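Local coordinates for protein aldehyde dehydrogenase 12 (Zea mays, PDB 6D97) that catalyses the NAD+-dependent oxidation of L-glutamate gamma-semialdehyde to glutamate, the last step of proline catabolism in plants, at residues Lys83-Ser88 with Asp249-Asp254; Asp128-Leu133 with Glu232-Leu237; Leu178-Asn183 with Glu529-Val534; Gln307-Val312 with Lys338-Ser343. All coordinates share one frame; numbering follows the deposited sequence.

Contact 1 of 4, residues Lys83-Ser88 with Asp249-Asp254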
loop_
_atom_site.group_PDB
_atom_site.type_symbol
_atom_site.label_atom_id
_atom_site.label_comp_id
_atom_site.label_asym_id
_atom_site.label_seq_id
_atom_site.Cartn_x
_atom_site.Cartn_y
_atom_site.Cartn_z
ATOM N N LYS A 83 -27.508 33.005 3.711
ATOM C CA LYS A 83 -26.273 33.756 3.484
ATOM C C LYS A 83 -25.200 33.383 4.499
ATOM O O LYS A 83 -24.022 33.250 4.146
ATOM C CB LYS A 83 -26.548 35.260 3.536
ATOM C CG LYS A 83 -25.447 36.109 2.904
ATOM C CD LYS A 83 -25.618 37.589 3.211
ATOM C CE LYS A 83 -24.583 38.416 2.463
ATOM N NZ LYS A 83 -24.601 39.844 2.874
ATOM N N SER A 84 -25.591 33.216 5.765
ATOM C CA SER A 84 -24.624 32.883 6.804
ATOM C C SER A 84 -23.913 31.568 6.503
ATOM O O SER A 84 -22.719 31.419 6.794
ATOM C CB SER A 84 -25.320 32.824 8.163
ATOM O OG SER A 84 -25.577 34.129 8.658
ATOM N N PHE A 85 -24.623 30.604 5.912
ATOM C CA PHE A 85 -23.988 29.336 5.570
ATOM C C PHE A 85 -23.015 29.503 4.410
ATOM O O PHE A 85 -21.926 28.913 4.418
ATOM C CB PHE A 85 -25.053 28.284 5.255
ATOM C CG PHE A 85 -25.856 27.868 6.452
ATOM C CD1 PHE A 85 -25.408 26.855 7.285
ATOM C CD2 PHE A 85 -27.051 28.500 6.755
ATOM C CE1 PHE A 85 -26.141 26.472 8.396
ATOM C CE2 PHE A 85 -27.790 28.123 7.865
ATOM C CZ PHE A 85 -27.336 27.106 8.686
ATOM N N MET A 86 -23.383 30.311 3.413
ATOM C CA MET A 86 -22.450 30.656 2.344
ATOM C C MET A 86 -21.202 31.327 2.904
ATOM O O MET A 86 -20.073 30.963 2.551
ATOM C CB MET A 86 -23.132 31.574 1.329
ATOM C CG MET A 86 -24.214 30.920 0.496
ATOM S SD MET A 86 -25.275 32.162 -0.265
ATOM C CE MET A 86 -24.057 33.179 -1.097
ATOM N N GLU A 87 -21.389 32.316 3.783
ATOM C CA GLU A 87 -20.250 33.042 4.340
ATOM C C GLU A 87 -19.349 32.119 5.149
ATOM O O GLU A 87 -18.119 32.245 5.105
ATOM C CB GLU A 87 -20.738 34.203 5.205
ATOM N N SER A 88 -19.941 31.184 5.894
ATOM C CA SER A 88 -19.146 30.269 6.705
ATOM C C SER A 88 -18.325 29.329 5.832
ATOM O O SER A 88 -17.161 29.046 6.139
ATOM C CB SER A 88 -20.060 29.477 7.637
ATOM O OG SER A 88 -19.312 28.687 8.546
ATOM N N ASP A 249 -20.710 23.369 9.971
ATOM C CA ASP A 249 -22.030 23.962 10.097
ATOM C C ASP A 249 -23.092 22.876 9.996
ATOM O O ASP A 249 -22.870 21.812 9.414
ATOM C CB ASP A 249 -22.272 25.026 9.023
ATOM C CG ASP A 249 -21.304 26.178 9.125
ATOM O OD1 ASP A 249 -21.144 26.730 10.233
ATOM O OD2 ASP A 249 -20.690 26.522 8.099
ATOM N N PHE A 250 -24.265 23.176 10.551
ATOM C CA PHE A 250 -25.383 22.240 10.607
ATOM C C PHE A 250 -26.631 22.978 10.148
ATOM O O PHE A 250 -27.047 23.942 10.796
ATOM C CB PHE A 250 -25.545 21.706 12.035
ATOM C CG PHE A 250 -26.563 20.612 12.182
ATOM C CD1 PHE A 250 -26.463 19.438 11.450
ATOM C CD2 PHE A 250 -27.598 20.745 13.095
ATOM C CE1 PHE A 250 -27.395 18.426 11.609
ATOM C CE2 PHE A 250 -28.534 19.742 13.260
ATOM C CZ PHE A 250 -28.434 18.578 12.518
ATOM N N ILE A 251 -27.215 22.554 9.030
ATOM C CA ILE A 251 -28.372 23.234 8.458
ATOM C C ILE A 251 -29.549 22.268 8.417
ATOM O O ILE A 251 -29.390 21.092 8.068
ATOM C CB ILE A 251 -28.073 23.805 7.056
ATOM C CG1 ILE A 251 -29.296 24.556 6.518
ATOM C CG2 ILE A 251 -27.647 22.708 6.091
ATOM C CD1 ILE A 251 -29.013 25.426 5.305
ATOM N N ASN A 252 -30.723 22.759 8.800
ATOM C CA ASN A 252 -31.978 22.038 8.647
ATOM C C ASN A 252 -32.830 22.780 7.625
ATOM O O ASN A 252 -32.991 24.002 7.721
ATOM C CB ASN A 252 -32.726 21.922 9.978
ATOM C CG ASN A 252 -31.922 21.211 11.055
ATOM O OD1 ASN A 252 -32.019 19.997 11.219
ATOM N ND2 ASN A 252 -31.152 21.976 11.819
ATOM N N SER A 253 -33.356 22.051 6.648
ATOM C CA SER A 253 -34.160 22.662 5.596
ATOM C C SER A 253 -34.831 21.554 4.801
ATOM O O SER A 253 -34.505 20.373 4.947
ATOM C CB SER A 253 -33.316 23.544 4.670
ATOM O OG SER A 253 -32.439 22.760 3.878
ATOM N N ASP A 254 -35.779 21.953 3.957
ATOM C CA ASP A 254 -36.284 21.028 2.962
ATOM C C ASP A 254 -35.256 20.874 1.845
ATOM O O ASP A 254 -34.253 21.593 1.784
ATOM C CB ASP A 254 -37.636 21.490 2.407
ATOM C CG ASP A 254 -37.593 22.887 1.798
ATOM O OD1 ASP A 254 -36.625 23.230 1.090
ATOM O OD2 ASP A 254 -38.565 23.643 2.005
HETATM O O HOH W 1 -22.195 26.577 5.817
#
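A buried helix-on-strand contact, part apolar and part polar, sets helix 83-90 against strand 249-251, the last strand of the parallel sheet as counted in this chain. The two short axes run nearly antiparallel, 153° apart. Phe85 carries the apolar half. With CG anti to its carbonyl carbon (chi1 -69°), the ring reaches across to Ile251, whose CD1 sits over the centre of one face in a CH-pi contact, 3.9 Å from the centroid. Ile251 CB lies over that face too, 3.6 Å from Phe85 CE1; a beta-branched residue suits the place, since its branch puts carbon over the ring while still close to the strand. Asp249 slides past the ring's edge with CB 4.0 Å from Phe85 CD1, its carboxylate turned almost perpendicular to the ring. Ser88 OG, anti to its backbone N, donates to the syn lone pair of Asp249 OD2 at 2.6 Å. One water gives a second bond to that oxygen and also binds Phe85 O, while Asp249 OD1 accepts from Gln50 N; both oxygens of this buried acid are thus gripped, and such donors would stabilise its charge. Phe250, pointing away, is bonded through its backbone to Phe48 of strand 43-49. Ile251 touches Lys222, an NAD+-binding residue. The arrangement belongs to the flank of the Rossmann-type NAD-binding domain of aldehyde dehydrogenases.

Contact 2 of 4, residues Asp128-Leu133 with Glu232-Leu237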
loop_
_atom_site.group_PDB
_atom_site.type_symbol
_atom_site.label_atom_id
_atom_site.label_comp_id
_atom_site.label_asym_id
_atom_site.label_seq_id
_atom_site.Cartn_x
_atom_site.Cartn_y
_atom_site.Cartn_z
ATOM N N ASP A 128 -27.451 4.143 25.305
ATOM C CA ASP A 128 -28.895 4.023 25.445
ATOM C C ASP A 128 -29.602 5.311 25.036
ATOM O O ASP A 128 -30.654 5.270 24.388
ATOM C CB ASP A 128 -29.232 3.646 26.886
ATOM C CG ASP A 128 -30.710 3.464 27.105
ATOM O OD1 ASP A 128 -31.275 2.489 26.570
ATOM O OD2 ASP A 128 -31.307 4.298 27.813
ATOM N N PHE A 129 -29.031 6.461 25.398
ATOM C CA PHE A 129 -29.605 7.745 25.008
ATOM C C PHE A 129 -29.756 7.843 23.495
ATOM O O PHE A 129 -30.836 8.157 22.983
ATOM C CB PHE A 129 -28.729 8.882 25.539
ATOM C CG PHE A 129 -29.069 10.230 24.975
ATOM C CD1 PHE A 129 -30.051 11.011 25.556
ATOM C CD2 PHE A 129 -28.388 10.724 23.871
ATOM C CE1 PHE A 129 -30.364 12.256 25.043
ATOM C CE2 PHE A 129 -28.695 11.966 23.350
ATOM C CZ PHE A 129 -29.685 12.736 23.939
ATOM N N PHE A 130 -28.678 7.559 22.761
ATOM C CA PHE A 130 -28.725 7.692 21.308
ATOM C C PHE A 130 -29.595 6.612 20.675
ATOM O O PHE A 130 -30.305 6.877 19.700
ATOM C CB PHE A 130 -27.311 7.664 20.732
ATOM C CG PHE A 130 -26.650 9.012 20.705
ATOM C CD1 PHE A 130 -27.071 9.982 19.808
ATOM C CD2 PHE A 130 -25.619 9.313 21.580
ATOM C CE1 PHE A 130 -26.470 11.223 19.776
ATOM C CE2 PHE A 130 -25.010 10.551 21.550
ATOM C CZ PHE A 130 -25.439 11.508 20.650
ATOM N N ALA A 131 -29.556 5.390 21.212
ATOM C CA ALA A 131 -30.414 4.333 20.689
ATOM C C ALA A 131 -31.886 4.692 20.845
ATOM O O ALA A 131 -32.682 4.503 19.919
ATOM C CB ALA A 131 -30.107 3.012 21.391
ATOM N N LYS A 132 -32.263 5.222 22.011
ATOM C CA LYS A 132 -33.654 5.603 22.234
ATOM C C LYS A 132 -34.050 6.789 21.368
ATOM O O LYS A 132 -35.152 6.811 20.814
ATOM C CB LYS A 132 -33.884 5.928 23.707
ATOM C CG LYS A 132 -34.663 4.870 24.460
ATOM C CD LYS A 132 -33.791 4.204 25.501
ATOM C CE LYS A 132 -34.611 3.293 26.400
ATOM N NZ LYS A 132 -34.030 3.183 27.766
ATOM N N LEU A 133 -33.172 7.788 21.250
ATOM C CA LEU A 133 -33.480 8.946 20.420
ATOM C C LEU A 133 -33.658 8.547 18.961
ATOM O O LEU A 133 -34.555 9.055 18.278
ATOM C CB LEU A 133 -32.384 10.000 20.559
ATOM C CG LEU A 133 -32.721 11.383 20.008
ATOM C CD1 LEU A 133 -34.021 11.888 20.582
ATOM C CD2 LEU A 133 -31.602 12.352 20.329
ATOM N N GLU A 232 -27.922 16.493 15.847
ATOM C CA GLU A 232 -27.823 17.710 16.642
ATOM C C GLU A 232 -27.263 17.402 18.024
ATOM O O GLU A 232 -26.353 18.087 18.507
ATOM C CB GLU A 232 -29.193 18.382 16.744
ATOM C CG GLU A 232 -29.120 19.873 17.015
ATOM C CD GLU A 232 -29.855 20.285 18.270
ATOM O OE1 GLU A 232 -30.686 21.212 18.194
ATOM O OE2 GLU A 232 -29.603 19.683 19.334
ATOM N N GLN A 233 -27.783 16.353 18.665
ATOM C CA GLN A 233 -27.233 15.908 19.943
ATOM C C GLN A 233 -25.805 15.406 19.784
ATOM O O GLN A 233 -24.954 15.652 20.646
ATOM C CB GLN A 233 -28.123 14.820 20.542
ATOM C CG GLN A 233 -29.558 15.259 20.762
ATOM C CD GLN A 233 -29.662 16.446 21.698
ATOM O OE1 GLN A 233 -29.250 16.378 22.855
ATOM N NE2 GLN A 233 -30.207 17.546 21.198
ATOM N N MET A 234 -25.520 14.704 18.685
ATOM C CA MET A 234 -24.165 14.204 18.465
ATOM C C MET A 234 -23.175 15.351 18.300
ATOM O O MET A 234 -22.037 15.274 18.777
ATOM C CB MET A 234 -24.139 13.282 17.247
ATOM C CG MET A 234 -22.796 12.621 17.017
ATOM S SD MET A 234 -22.350 11.520 18.369
ATOM C CE MET A 234 -20.571 11.525 18.199
ATOM N N ILE A 235 -23.596 16.434 17.642
ATOM C CA ILE A 235 -22.710 17.578 17.448
ATOM C C ILE A 235 -22.414 18.262 18.777
ATOM O O ILE A 235 -21.291 18.726 19.015
ATOM C CB ILE A 235 -23.317 18.555 16.428
ATOM C CG1 ILE A 235 -23.303 17.927 15.036
ATOM C CG2 ILE A 235 -22.540 19.854 16.409
ATOM C CD1 ILE A 235 -24.129 18.686 14.019
ATOM N N ARG A 236 -23.409 18.331 19.666
ATOM C CA ARG A 236 -23.175 18.882 20.998
ATOM C C ARG A 236 -22.149 18.054 21.756
ATOM O O ARG A 236 -21.264 18.605 22.422
ATOM C CB ARG A 236 -24.489 18.958 21.772
ATOM C CG ARG A 236 -25.503 19.856 21.106
ATOM C CD ARG A 236 -26.796 19.985 21.894
ATOM N NE ARG A 236 -27.718 20.900 21.224
ATOM C CZ ARG A 236 -27.743 22.215 21.418
ATOM N NH1 ARG A 236 -26.901 22.775 22.277
ATOM N NH2 ARG A 236 -28.610 22.971 20.752
ATOM N N LEU A 237 -22.248 16.727 21.658
ATOM C CA LEU A 237 -21.231 15.855 22.233
ATOM C C LEU A 237 -19.868 16.133 21.614
ATOM O O LEU A 237 -18.861 16.249 22.324
ATOM C CB LEU A 237 -21.636 14.389 22.036
ATOM C CG LEU A 237 -20.785 13.205 22.522
ATOM C CD1 LEU A 237 -21.644 11.941 22.483
ATOM C CD2 LEU A 237 -19.487 12.987 21.722
#
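The ring of Phe130 meets the 232-237 backbone edge-on, its CZ lying 3.7 Å from Met234 CA. Met234 N lies in the plane of that ring. From the same residue SD comes within 3.8 Å of Phe130 CZ, an oblique Met-aromatic contact; Met234 CG is anti to the backbone N, and a bend at chi2 (64°) turns the flexible thioether back beside the ring. Leu237 CD1 closes on another part of the edge, 3.8 Å from Phe130 CE2. Gln233 meets Phe129 and Leu133, and also the edge of Phe130. Its CG, anti to the carbonyl carbon (chi1 -58°), lies 3.6 Å from Leu133 CD2, so its methylenes serve as apolar surface, while a bend at chi2 turns the amide. The tip of Phe129, CZ, stands 3.8 Å from Gln233 OE1, which is satisfied by Thr31 N, so a glutamine can be buried here. Farther out, Phe129 CD2 lies over the rim of one face of Phe130, bracing that ring from its own helix. Salt bridges join residues one turn apart on each helix, Lys132 with Asp128 and Arg236 with Glu232; the latter bond, from Arg236 NE, is almost straight (177°). The segments 128-133 and 232-237 run nearly antiparallel, with Leu121 of helix 105-121 against both Phe130 and Leu237, Val149 of helix 142-157 against Phe130, and Pro27, Ala30 and Pro34 against Phe129.

Contact 3 of 4, residues Leu178-Asn183 with Glu529-Val534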
loop_
_atom_site.group_PDB
_atom_site.type_symbol
_atom_site.label_atom_id
_atom_site.label_comp_id
_atom_site.label_asym_id
_atom_site.label_seq_id
_atom_site.Cartn_x
_atom_site.Cartn_y
_atom_site.Cartn_z
ATOM N N LEU A 178 19.640 13.447 -9.492
ATOM C CA LEU A 178 19.840 13.975 -8.149
ATOM C C LEU A 178 18.982 15.212 -7.923
ATOM O O LEU A 178 18.901 16.093 -8.782
ATOM C CB LEU A 178 21.319 14.309 -7.943
ATOM C CG LEU A 178 21.743 14.935 -6.615
ATOM C CD1 LEU A 178 21.490 13.967 -5.465
ATOM C CD2 LEU A 178 23.208 15.328 -6.669
ATOM N N GLY A 179 18.315 15.258 -6.774
ATOM C CA GLY A 179 17.498 16.397 -6.421
ATOM C C GLY A 179 16.061 16.336 -6.883
ATOM O O GLY A 179 15.282 17.236 -6.545
ATOM N N GLN A 180 15.677 15.313 -7.638
ATOM C CA GLN A 180 14.314 15.189 -8.134
ATOM C C GLN A 180 13.634 13.994 -7.483
ATOM O O GLN A 180 14.178 12.885 -7.487
ATOM C CB GLN A 180 14.284 15.049 -9.657
ATOM C CG GLN A 180 12.878 15.119 -10.249
ATOM C CD GLN A 180 12.857 14.847 -11.743
ATOM O OE1 GLN A 180 12.891 13.692 -12.179
ATOM N NE2 GLN A 180 12.814 15.912 -12.537
ATOM N N ARG A 181 12.451 14.227 -6.917
ATOM C CA ARG A 181 11.623 13.174 -6.349
ATOM C C ARG A 181 10.180 13.651 -6.409
ATOM O O ARG A 181 9.900 14.819 -6.126
ATOM C CB ARG A 181 12.042 12.843 -4.910
ATOM C CG ARG A 181 12.317 14.074 -4.073
ATOM C CD ARG A 181 13.384 13.828 -3.017
ATOM N NE ARG A 181 13.929 15.081 -2.490
ATOM C CZ ARG A 181 15.161 15.525 -2.729
ATOM N NH1 ARG A 181 15.988 14.812 -3.479
ATOM N NH2 ARG A 181 15.571 16.677 -2.208
ATOM N N SER A 182 9.274 12.764 -6.807
ATOM C CA SER A 182 7.868 13.110 -6.971
ATOM C C SER A 182 7.042 12.523 -5.835
ATOM O O SER A 182 7.278 11.391 -5.402
ATOM C CB SER A 182 7.334 12.614 -8.317
ATOM O OG SER A 182 7.496 11.213 -8.450
ATOM N N ASN A 183 6.058 13.292 -5.367
ATOM C CA ASN A 183 5.268 12.938 -4.198
ATOM C C ASN A 183 3.785 12.981 -4.529
ATOM O O ASN A 183 3.322 13.891 -5.222
ATOM C CB ASN A 183 5.557 13.889 -3.031
ATOM C CG ASN A 183 7.024 13.932 -2.667
ATOM O OD1 ASN A 183 7.841 14.511 -3.382
ATOM N ND2 ASN A 183 7.366 13.329 -1.542
ATOM N N GLU A 529 -0.051 15.923 -6.757
ATOM C CA GLU A 529 1.325 15.519 -6.987
ATOM C C GLU A 529 2.225 16.734 -6.813
ATOM O O GLU A 529 1.988 17.781 -7.425
ATOM C CB GLU A 529 1.496 14.920 -8.383
ATOM C CG GLU A 529 2.850 14.273 -8.632
ATOM C CD GLU A 529 2.956 12.888 -8.021
ATOM O OE1 GLU A 529 1.906 12.320 -7.655
ATOM O OE2 GLU A 529 4.086 12.369 -7.897
ATOM N N ILE A 530 3.234 16.599 -5.960
ATOM C CA ILE A 530 4.230 17.638 -5.730
ATOM C C ILE A 530 5.585 17.043 -6.077
ATOM O O ILE A 530 6.014 16.055 -5.465
ATOM C CB ILE A 530 4.202 18.153 -4.283
ATOM C CG1 ILE A 530 2.869 18.842 -3.990
ATOM C CG2 ILE A 530 5.350 19.121 -4.038
ATOM C CD1 ILE A 530 2.698 19.222 -2.532
ATOM N N ILE A 531 6.247 17.628 -7.070
ATOM C CA ILE A 531 7.493 17.102 -7.608
ATOM C C ILE A 531 8.607 18.054 -7.207
ATOM O O ILE A 531 8.670 19.188 -7.695
ATOM C CB ILE A 531 7.439 16.941 -9.133
ATOM C CG1 ILE A 531 6.249 16.070 -9.545
ATOM C CG2 ILE A 531 8.748 16.371 -9.651
ATOM C CD1 ILE A 531 5.021 16.871 -9.966
ATOM N N TYR A 532 9.485 17.599 -6.321
ATOM C CA TYR A 532 10.651 18.389 -5.963
ATOM C C TYR A 532 11.746 18.205 -7.003
ATOM O O TYR A 532 11.943 17.111 -7.538
ATOM C CB TYR A 532 11.161 18.009 -4.573
ATOM C CG TYR A 532 10.199 18.370 -3.462
ATOM C CD1 TYR A 532 10.111 19.673 -2.990
ATOM C CD2 TYR A 532 9.381 17.406 -2.887
ATOM C CE1 TYR A 532 9.231 20.006 -1.976
ATOM C CE2 TYR A 532 8.499 17.730 -1.874
ATOM C CZ TYR A 532 8.427 19.030 -1.423
ATOM O OH TYR A 532 7.549 19.350 -0.413
ATOM N N ASP A 533 12.439 19.302 -7.303
ATOM C CA ASP A 533 13.511 19.330 -8.288
ATOM C C ASP A 533 14.478 20.430 -7.877
ATOM O O ASP A 533 14.498 21.513 -8.471
ATOM C CB ASP A 533 12.959 19.566 -9.695
ATOM C CG ASP A 533 13.770 18.863 -10.763
ATOM O OD1 ASP A 533 14.908 18.444 -10.463
ATOM O OD2 ASP A 533 13.264 18.719 -11.895
ATOM N N VAL A 534 15.275 20.161 -6.839
ATOM C CA VAL A 534 16.015 21.214 -6.149
ATOM C C VAL A 534 17.408 21.451 -6.710
ATOM O O VAL A 534 18.096 22.380 -6.258
ATOM C CB VAL A 534 16.150 20.885 -4.651
ATOM C CG1 VAL A 534 14.781 20.794 -3.998
ATOM C CG2 VAL A 534 16.915 19.582 -4.476
HETATM O O HOH W 2 17.483 18.351 -9.391
HETATM O O HOH W 3 5.408 10.105 -7.168
#
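Gln180 and Asp533 lie side by side and point the same way from a non-hydrogen-bonded pair of the antiparallel strands 180-187 and 526-533. Gln180 is extended, CG anti to N, and its NE2 donates to Asp533 OD2 at 2.9 Å, while OE1 accepts from Asn176 N. The acceptor is in the amide plane, but the donor stands above the carboxylate plane, and the two planes are 65° apart. Ser182 and Ile531 share this face, Ser182 CB resting 3.8 Å from Ile531 CG1. On the other face Arg181 and Tyr532 cross obliquely, with Arg181 CG 4.1 Å from Tyr532 CB, and Asn183 crosses the tyrosine at about a right angle. Paired backbone bonds join Arg181 with Tyr532 and Asn183 with Ile530. Gly179 turns with positive phi (89°), where a CB would crowd the preceding carbonyl and Val534 CG2, so glycine suits the site. One water links Ser182 with Glu529 OE2, whose other oxygen binds His527. Residues Glu529 to Tyr532 also pair in parallel with a strand of the second subunit, and Arg181 bonds Gln475 of the third. The three-stranded antiparallel sheet thus runs on into the second subunit through strand 526-533, consistent with a role in assembling the tetramer.

Contact 4 of 4, residues Gln307-Val312 with Lys338-Ser343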
loop_
_atom_site.group_PDB
_atom_site.type_symbol
_atom_site.label_atom_id
_atom_site.label_comp_id
_atom_site.label_asym_id
_atom_site.label_seq_id
_atom_site.Cartn_x
_atom_site.Cartn_y
_atom_site.Cartn_z
ATOM N N GLN A 307 -28.302 -26.105 2.773
ATOM C CA GLN A 307 -27.794 -26.406 4.108
ATOM C C GLN A 307 -28.074 -25.218 5.019
ATOM O O GLN A 307 -28.356 -24.110 4.551
ATOM C CB GLN A 307 -26.295 -26.715 4.091
ATOM C CG GLN A 307 -25.439 -25.559 3.619
ATOM C CD GLN A 307 -24.004 -25.963 3.366
ATOM O OE1 GLN A 307 -23.612 -26.206 2.226
ATOM N NE2 GLN A 307 -23.211 -26.035 4.429
ATOM N N GLU A 308 -27.969 -25.467 6.327
ATOM C CA GLU A 308 -28.193 -24.459 7.367
ATOM C C GLU A 308 -29.482 -23.681 7.109
ATOM O O GLU A 308 -29.511 -22.450 7.141
ATOM C CB GLU A 308 -26.999 -23.507 7.483
ATOM C CG GLU A 308 -25.659 -24.192 7.701
ATOM C CD GLU A 308 -25.532 -24.813 9.082
ATOM O OE1 GLU A 308 -24.543 -25.540 9.312
ATOM O OE2 GLU A 308 -26.414 -24.575 9.937
ATOM N N VAL A 309 -30.559 -24.425 6.841
ATOM C CA VAL A 309 -31.814 -23.808 6.418
ATOM C C VAL A 309 -32.323 -22.830 7.470
ATOM O O VAL A 309 -32.814 -21.743 7.143
ATOM C CB VAL A 309 -32.861 -24.891 6.103
ATOM C CG1 VAL A 309 -34.154 -24.252 5.625
ATOM C CG2 VAL A 309 -32.323 -25.869 5.067
ATOM N N ASP A 310 -32.216 -23.200 8.749
ATOM C CA ASP A 310 -32.652 -22.305 9.818
ATOM C C ASP A 310 -31.855 -21.008 9.808
ATOM O O ASP A 310 -32.428 -19.914 9.871
ATOM C CB ASP A 310 -32.522 -23.004 11.171
ATOM C CG ASP A 310 -33.549 -24.097 11.364
ATOM O OD1 ASP A 310 -34.748 -23.839 11.135
ATOM O OD2 ASP A 310 -33.157 -25.218 11.744
ATOM N N TYR A 311 -30.526 -21.112 9.725
ATOM C CA TYR A 311 -29.692 -19.915 9.714
ATOM C C TYR A 311 -30.000 -19.038 8.508
ATOM O O TYR A 311 -30.108 -17.812 8.634
ATOM C CB TYR A 311 -28.211 -20.296 9.725
ATOM C CG TYR A 311 -27.292 -19.110 9.940
ATOM C CD1 TYR A 311 -26.916 -18.291 8.880
ATOM C CD2 TYR A 311 -26.807 -18.806 11.206
ATOM C CE1 TYR A 311 -26.083 -17.204 9.078
ATOM C CE2 TYR A 311 -25.972 -17.723 11.412
ATOM C CZ TYR A 311 -25.615 -16.926 10.346
ATOM O OH TYR A 311 -24.786 -15.847 10.548
ATOM N N VAL A 312 -30.130 -19.648 7.327
ATOM C CA VAL A 312 -30.404 -18.885 6.112
ATOM C C VAL A 312 -31.756 -18.191 6.209
ATOM O O VAL A 312 -31.913 -17.041 5.781
ATOM C CB VAL A 312 -30.323 -19.802 4.877
ATOM C CG1 VAL A 312 -30.765 -19.057 3.625
ATOM C CG2 VAL A 312 -28.907 -20.332 4.713
ATOM N N LYS A 338 -34.002 -24.095 -7.239
ATOM C CA LYS A 338 -35.094 -25.057 -7.096
ATOM C C LYS A 338 -34.838 -26.055 -5.974
ATOM O O LYS A 338 -35.787 -26.538 -5.345
ATOM C CB LYS A 338 -35.313 -25.791 -8.421
ATOM C CG LYS A 338 -36.636 -26.535 -8.522
ATOM C CD LYS A 338 -36.784 -27.207 -9.881
ATOM C CE LYS A 338 -38.119 -27.925 -10.008
ATOM N NZ LYS A 338 -38.278 -29.005 -8.994
ATOM N N ASN A 339 -33.566 -26.358 -5.694
ATOM C CA ASN A 339 -33.239 -27.294 -4.623
ATOM C C ASN A 339 -33.751 -26.813 -3.273
ATOM O O ASN A 339 -34.010 -27.630 -2.382
ATOM C CB ASN A 339 -31.729 -27.519 -4.560
ATOM C CG ASN A 339 -31.179 -28.143 -5.824
ATOM O OD1 ASN A 339 -31.934 -28.586 -6.689
ATOM N ND2 ASN A 339 -29.858 -28.185 -5.936
ATOM N N TRP A 340 -33.907 -25.500 -3.100
ATOM C CA TRP A 340 -34.366 -24.946 -1.833
ATOM C C TRP A 340 -35.879 -24.986 -1.672
ATOM O O TRP A 340 -36.371 -24.686 -0.578
ATOM C CB TRP A 340 -33.887 -23.499 -1.684
ATOM C CG TRP A 340 -32.450 -23.357 -1.286
ATOM C CD1 TRP A 340 -31.367 -23.355 -2.115
ATOM C CD2 TRP A 340 -31.939 -23.181 0.043
ATOM N NE1 TRP A 340 -30.213 -23.192 -1.387
ATOM C CE2 TRP A 340 -30.537 -23.083 -0.059
ATOM C CE3 TRP A 340 -32.530 -23.098 1.309
ATOM C CZ2 TRP A 340 -29.715 -22.911 1.057
ATOM C CZ3 TRP A 340 -31.712 -22.925 2.418
ATOM C CH2 TRP A 340 -30.321 -22.834 2.282
ATOM N N SER A 341 -36.627 -25.345 -2.720
ATOM C CA SER A 341 -38.085 -25.286 -2.647
ATOM C C SER A 341 -38.649 -26.295 -1.656
ATOM O O SER A 341 -39.719 -26.066 -1.082
ATOM C CB SER A 341 -38.695 -25.511 -4.030
ATOM O OG SER A 341 -38.373 -26.797 -4.529
ATOM N N SER A 342 -37.955 -27.411 -1.445
ATOM C CA SER A 342 -38.401 -28.449 -0.527
ATOM C C SER A 342 -37.704 -28.372 0.825
ATOM O O SER A 342 -37.874 -29.271 1.655
ATOM C CB SER A 342 -38.178 -29.824 -1.154
ATOM O OG SER A 342 -36.832 -29.978 -1.567
ATOM N N SER A 343 -36.933 -27.311 1.067
ATOM C CA SER A 343 -36.122 -27.212 2.273
ATOM C C SER A 343 -36.918 -26.781 3.497
ATOM O O SER A 343 -36.437 -26.956 4.621
ATOM C CB SER A 343 -34.976 -26.223 2.044
ATOM O OG SER A 343 -35.471 -24.919 1.789
#
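Trp340 has CG anti to its carbonyl carbon (chi1 -78°) and its indole turned across by chi2 of 85°, which throws the six-membered ring toward the start of helix 309-321. Val309 and Val312 each hold CG1 anti to the backbone N, which puts both methyls of Val312 on the indole, but CG1 of Val309 by Ser343 and its CG2 by the indole. Val312 meets the ring tip to tip, its CG2 3.8 Å from Trp340 CH2. Val309 instead slides past in the opposite direction, with CG2 4.0 Å from Trp340 CZ3. A backbone group joins them: Gln307 O is 3.3 Å from Trp340 CH2, an oblique approach. Val309 CG1 lies 3.7 Å from Ser343 O, and the serine CB adds to the apolar patch. Ser343 OG, in the crowded position between N and carbonyl, donates to a lone pair of Trp340 O at 2.5 Å and accepts from Leu345 N; Ser341 OG likewise reaches Lys338 O. Serine suits this loop because its short hydroxyl reaches back to a carbonyl three residues earlier, beside the N-H bond. Leu345 packs on both Trp340 and Val312, and Val306 on the indole. With no hydrogen bond between the segments, they are joined by van der Waals contact, whereas polar bonds hold the loop and probably the placing of the indole, whose NE1 makes a weak bond to Gly303 O.

In the fold
From the N terminus, helix 83-90 opens contact 1, which closes when the chain reaches strand 249-251; contact 2, joining helices 124-137 and 229-240, is nested inside that loop. The two touch where Phe250 packs on Ile235 and Glu232, so the flank of the NAD-binding sheet and its helical cover are continuous. Contact 3 opens at residues 178-183, inside both loops, and closes only near the C terminus, so it crosses contacts 1 and 2 while lying far from them. Within its long loop contact 4 ties a helix start to the loop after strand 331-337 of the seven-stranded sheet, in series after contacts 1 and 2. Contacts 3 and 4 both reach the second subunit.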